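Long-range contact in uncharacterized protein (Bacillus thuringiensis serovar kurstaki, PDB 4XE7), which is a bacterial actin-like ParM protein, which probably polymerises into cytoskeletal filaments that segregate plasmid DNA, and is captured here without nucleotide: residues A[41-46]-A[95-100]. Residues are numbered along the deposited sequence; the frame is centred on the assembly and turned at random.
Sequences VIAEAP and AYAKDQ
K98, whose side chain lies against V41, donates its backbone N to A95 O at 3.0 Å, and Q100 N repeats that three-residue spacing on A97 O at 3.1 Å. The first bond belongs to a short, weakly bonded helix that follows strand 90-93 of this actin-like fold; the second carries the same spacing into the loop behind it. Strand 90-93 runs antiparallel to strand 33-45, with A43 bonded to Y92 and A45 to A90, while V41 pairs with G94 just past its end. The chain then folds back so that the helical turn packs on the sheet. No hydrogen bond links the two segments; side-chain packing joins them.

A97 presses its methyl down onto the strand. Its CB sits directly against the backbone, 3.4 Å from V41 O, and also reaches I42 CA. V41 uses its two branches separately. CG1, anti to the backbone N (chi1 -179°), meets A97 CB at 3.6 Å, while CG2 touches K98 CE at 3.7 Å. The lysine approaches with its aliphatic part, crossing the valine side chain at about a right angle, and K98 itself remains exposed.

Along the strand, alternation sorts the residues: V41 and A43 point to the turn, whereas I42 points the other way and packs on helix 123-140, against L125, I128 and P129. Strand 33-45 is thus sandwiched here between that helix and the turn.

The last touch is between A43 and Q100, which also rests on Y92. A43 CB stands 4.2 Å from A97 CB but is closer to the glutamine. With chi1 at -56°, Q100 CG lies beside its own backbone N, and Q100 CB and CG both meet A43 CB at 3.7 Å.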
ATOM      1  N   VAL A  41      -9.668   9.499  -5.249  1.00 28.33           N
ATOM      2  CA  VAL A  41     -10.114  10.864  -5.388  1.00 23.57           C
ATOM      3  C   VAL A  41     -10.301  11.146  -6.861  1.00 26.22           C
ATOM      4  O   VAL A  41      -9.375  10.949  -7.653  1.00 23.03           O
ATOM      5  CB  VAL A  41      -9.101  11.867  -4.825  1.00 27.47           C
ATOM      6  CG1 VAL A  41      -9.637  13.273  -4.988  1.00 24.79           C
ATOM      7  CG2 VAL A  41      -8.794  11.578  -3.365  1.00 28.31           C
ATOM      8  N   ILE A  42     -11.492  11.588  -7.240  1.00 22.07           N
ATOM      9  CA  ILE A  42     -11.726  11.978  -8.628  1.00 24.74           C
ATOM     10  C   ILE A  42     -12.340  13.379  -8.710  1.00 29.67           C
ATOM     11  O   ILE A  42     -12.877  13.893  -7.731  1.00 34.14           O
ATOM     12  CB  ILE A  42     -12.626  10.944  -9.351  1.00 29.06           C
ATOM     13  CG1 ILE A  42     -14.059  11.014  -8.831  1.00 21.01           C
ATOM     14  CG2 ILE A  42     -12.031   9.516  -9.206  1.00 22.56           C
ATOM     15  CD1 ILE A  42     -15.008  10.040  -9.520  1.00 28.56           C
ATOM     16  N   ALA A  43     -12.230  13.997  -9.881  1.00 26.84           N
ATOM     17  CA  ALA A  43     -12.783  15.334 -10.124  1.00 27.41           C
ATOM     18  C   ALA A  43     -13.107  15.479 -11.609  1.00 27.70           C
ATOM     19  O   ALA A  43     -12.299  15.086 -12.452  1.00 30.66           O
ATOM     20  CB  ALA A  43     -11.799  16.431  -9.662  1.00 19.87           C
ATOM     21  N   GLU A  44     -14.282  16.026 -11.929  1.00 22.35           N
ATOM     22  CA  GLU A  44     -14.680  16.227 -13.322  1.00 29.92           C
ATOM     23  C   GLU A  44     -13.657  17.112 -14.054  1.00 33.17           C
ATOM     24  O   GLU A  44     -13.159  18.091 -13.497  1.00 30.14           O
ATOM     25  CB  GLU A  44     -16.094  16.837 -13.409  1.00 35.36           C
ATOM     26  CG  GLU A  44     -17.238  15.900 -12.939  1.00 33.33           C
ATOM     27  CD  GLU A  44     -18.638  16.409 -13.312  1.00 32.41           C
ATOM     28  OE1 GLU A  44     -18.748  17.385 -14.087  1.00 32.07           O
ATOM     29  OE2 GLU A  44     -19.636  15.810 -12.857  1.00 36.00           O
ATOM     30  N   ALA A  45     -13.342  16.751 -15.295  1.00 30.63           N
ATOM     31  CA  ALA A  45     -12.259  17.398 -16.041  1.00 30.72           C
ATOM     32  C   ALA A  45     -12.704  17.823 -17.430  1.00 30.30           C
ATOM     33  O   ALA A  45     -13.655  17.253 -17.971  1.00 34.09           O
ATOM     34  CB  ALA A  45     -11.049  16.450 -16.143  1.00 28.46           C
ATOM     35  N   PRO A  46     -12.022  18.832 -18.013  1.00 34.03           N
ATOM     36  CA  PRO A  46     -12.272  19.250 -19.397  1.00 33.24           C
ATOM     37  C   PRO A  46     -12.016  18.112 -20.380  1.00 32.22           C
ATOM     38  O   PRO A  46     -11.210  17.216 -20.096  1.00 30.12           O
ATOM     39  CB  PRO A  46     -11.262  20.392 -19.622  1.00 37.84           C
ATOM     40  CG  PRO A  46     -10.851  20.832 -18.283  1.00 40.00           C
ATOM     41  CD  PRO A  46     -10.986  19.662 -17.365  1.00 36.91           C
ATOM     42  N   ALA A  95      -3.695  11.921  -7.157  1.00 30.80           N
ATOM     43  CA  ALA A  95      -2.989  13.094  -6.647  1.00 35.46           C
ATOM     44  C   ALA A  95      -3.468  14.384  -7.314  1.00 33.53           C
ATOM     45  O   ALA A  95      -3.771  15.360  -6.637  1.00 33.72           O
ATOM     46  CB  ALA A  95      -1.477  12.931  -6.828  1.00 29.38           C
ATOM     47  N   TYR A  96      -3.570  14.368  -8.639  1.00 30.51           N
ATOM     48  CA  TYR A  96      -3.991  15.547  -9.390  1.00 36.64           C
ATOM     49  C   TYR A  96      -5.397  16.023  -9.020  1.00 43.49           C
ATOM     50  O   TYR A  96      -5.704  17.215  -9.112  1.00 42.22           O
ATOM     51  CB  TYR A  96      -3.933  15.259 -10.889  1.00 36.53           C
ATOM     52  CG  TYR A  96      -3.844  16.497 -11.756  1.00 42.16           C
ATOM     53  CD1 TYR A  96      -3.089  17.591 -11.357  1.00 44.31           C
ATOM     54  CD2 TYR A  96      -4.507  16.563 -12.979  1.00 48.09           C
ATOM     55  CE1 TYR A  96      -3.004  18.730 -12.151  1.00 51.35           C
ATOM     56  CE2 TYR A  96      -4.427  17.694 -13.779  1.00 54.00           C
ATOM     57  CZ  TYR A  96      -3.676  18.775 -13.359  1.00 54.91           C
ATOM     58  OH  TYR A  96      -3.590  19.898 -14.149  1.00 66.50           O
ATOM     59  N   ALA A  97      -6.253  15.087  -8.619  1.00 33.43           N
ATOM     60  CA  ALA A  97      -7.618  15.421  -8.257  1.00 35.15           C
ATOM     61  C   ALA A  97      -7.699  16.104  -6.884  1.00 36.88           C
ATOM     62  O   ALA A  97      -8.656  16.832  -6.611  1.00 41.54           O
ATOM     63  CB  ALA A  97      -8.488  14.175  -8.285  1.00 33.44           C
ATOM     64  N   LYS A  98      -6.699  15.862  -6.036  1.00 39.91           N
ATOM     65  CA  LYS A  98      -6.616  16.477  -4.707  1.00 45.65           C
ATOM     66  C   LYS A  98      -6.691  17.993  -4.780  1.00 52.42           C
ATOM     67  O   LYS A  98      -7.209  18.636  -3.870  1.00 59.48           O
ATOM     68  CB  LYS A  98      -5.313  16.088  -3.997  1.00 44.52           C
ATOM     69  CG  LYS A  98      -5.144  14.617  -3.689  1.00 54.71           C
ATOM     70  CD  LYS A  98      -5.982  14.192  -2.491  1.00 64.47           C
ATOM     71  CE  LYS A  98      -5.559  12.812  -1.991  1.00 61.02           C
ATOM     72  NZ  LYS A  98      -4.084  12.729  -1.791  1.00 53.54           N
ATOM     73  N   ASP A  99      -6.169  18.547  -5.873  1.00 53.80           N
ATOM     74  CA  ASP A  99      -6.069  19.992  -6.056  1.00 60.99           C
ATOM     75  C   ASP A  99      -7.271  20.596  -6.771  1.00 61.56           C
ATOM     76  O   ASP A  99      -7.160  21.663  -7.375  1.00 65.37           O
ATOM     77  CB  ASP A  99      -4.802  20.339  -6.839  1.00 62.46           C
ATOM     78  CG  ASP A  99      -3.549  19.842  -6.161  1.00 69.74           C
ATOM     79  OD1 ASP A  99      -3.260  20.305  -5.038  1.00 70.64           O
ATOM     80  OD2 ASP A  99      -2.849  18.991  -6.751  1.00 75.20           O
ATOM     81  N   GLN A 100      -8.414  19.919  -6.708  1.00 47.59           N
ATOM     82  CA  GLN A 100      -9.643  20.445  -7.306  1.00 49.76           C
ATOM     83  C   GLN A 100     -10.677  20.742  -6.228  1.00 45.12           C
ATOM     84  O   GLN A 100     -10.791  20.002  -5.257  1.00 41.38           O
ATOM     85  CB  GLN A 100     -10.208  19.459  -8.327  1.00 52.23           C
ATOM     86  CG  GLN A 100      -9.225  19.086  -9.417  1.00 51.33           C
ATOM     87  CD  GLN A 100      -9.040  20.200 -10.410  1.00 55.90           C
ATOM     88  OE1 GLN A 100     -10.011  20.727 -10.950  1.00 62.83           O
ATOM     89  NE2 GLN A 100      -7.793  20.584 -10.647  1.00 56.02           N
TER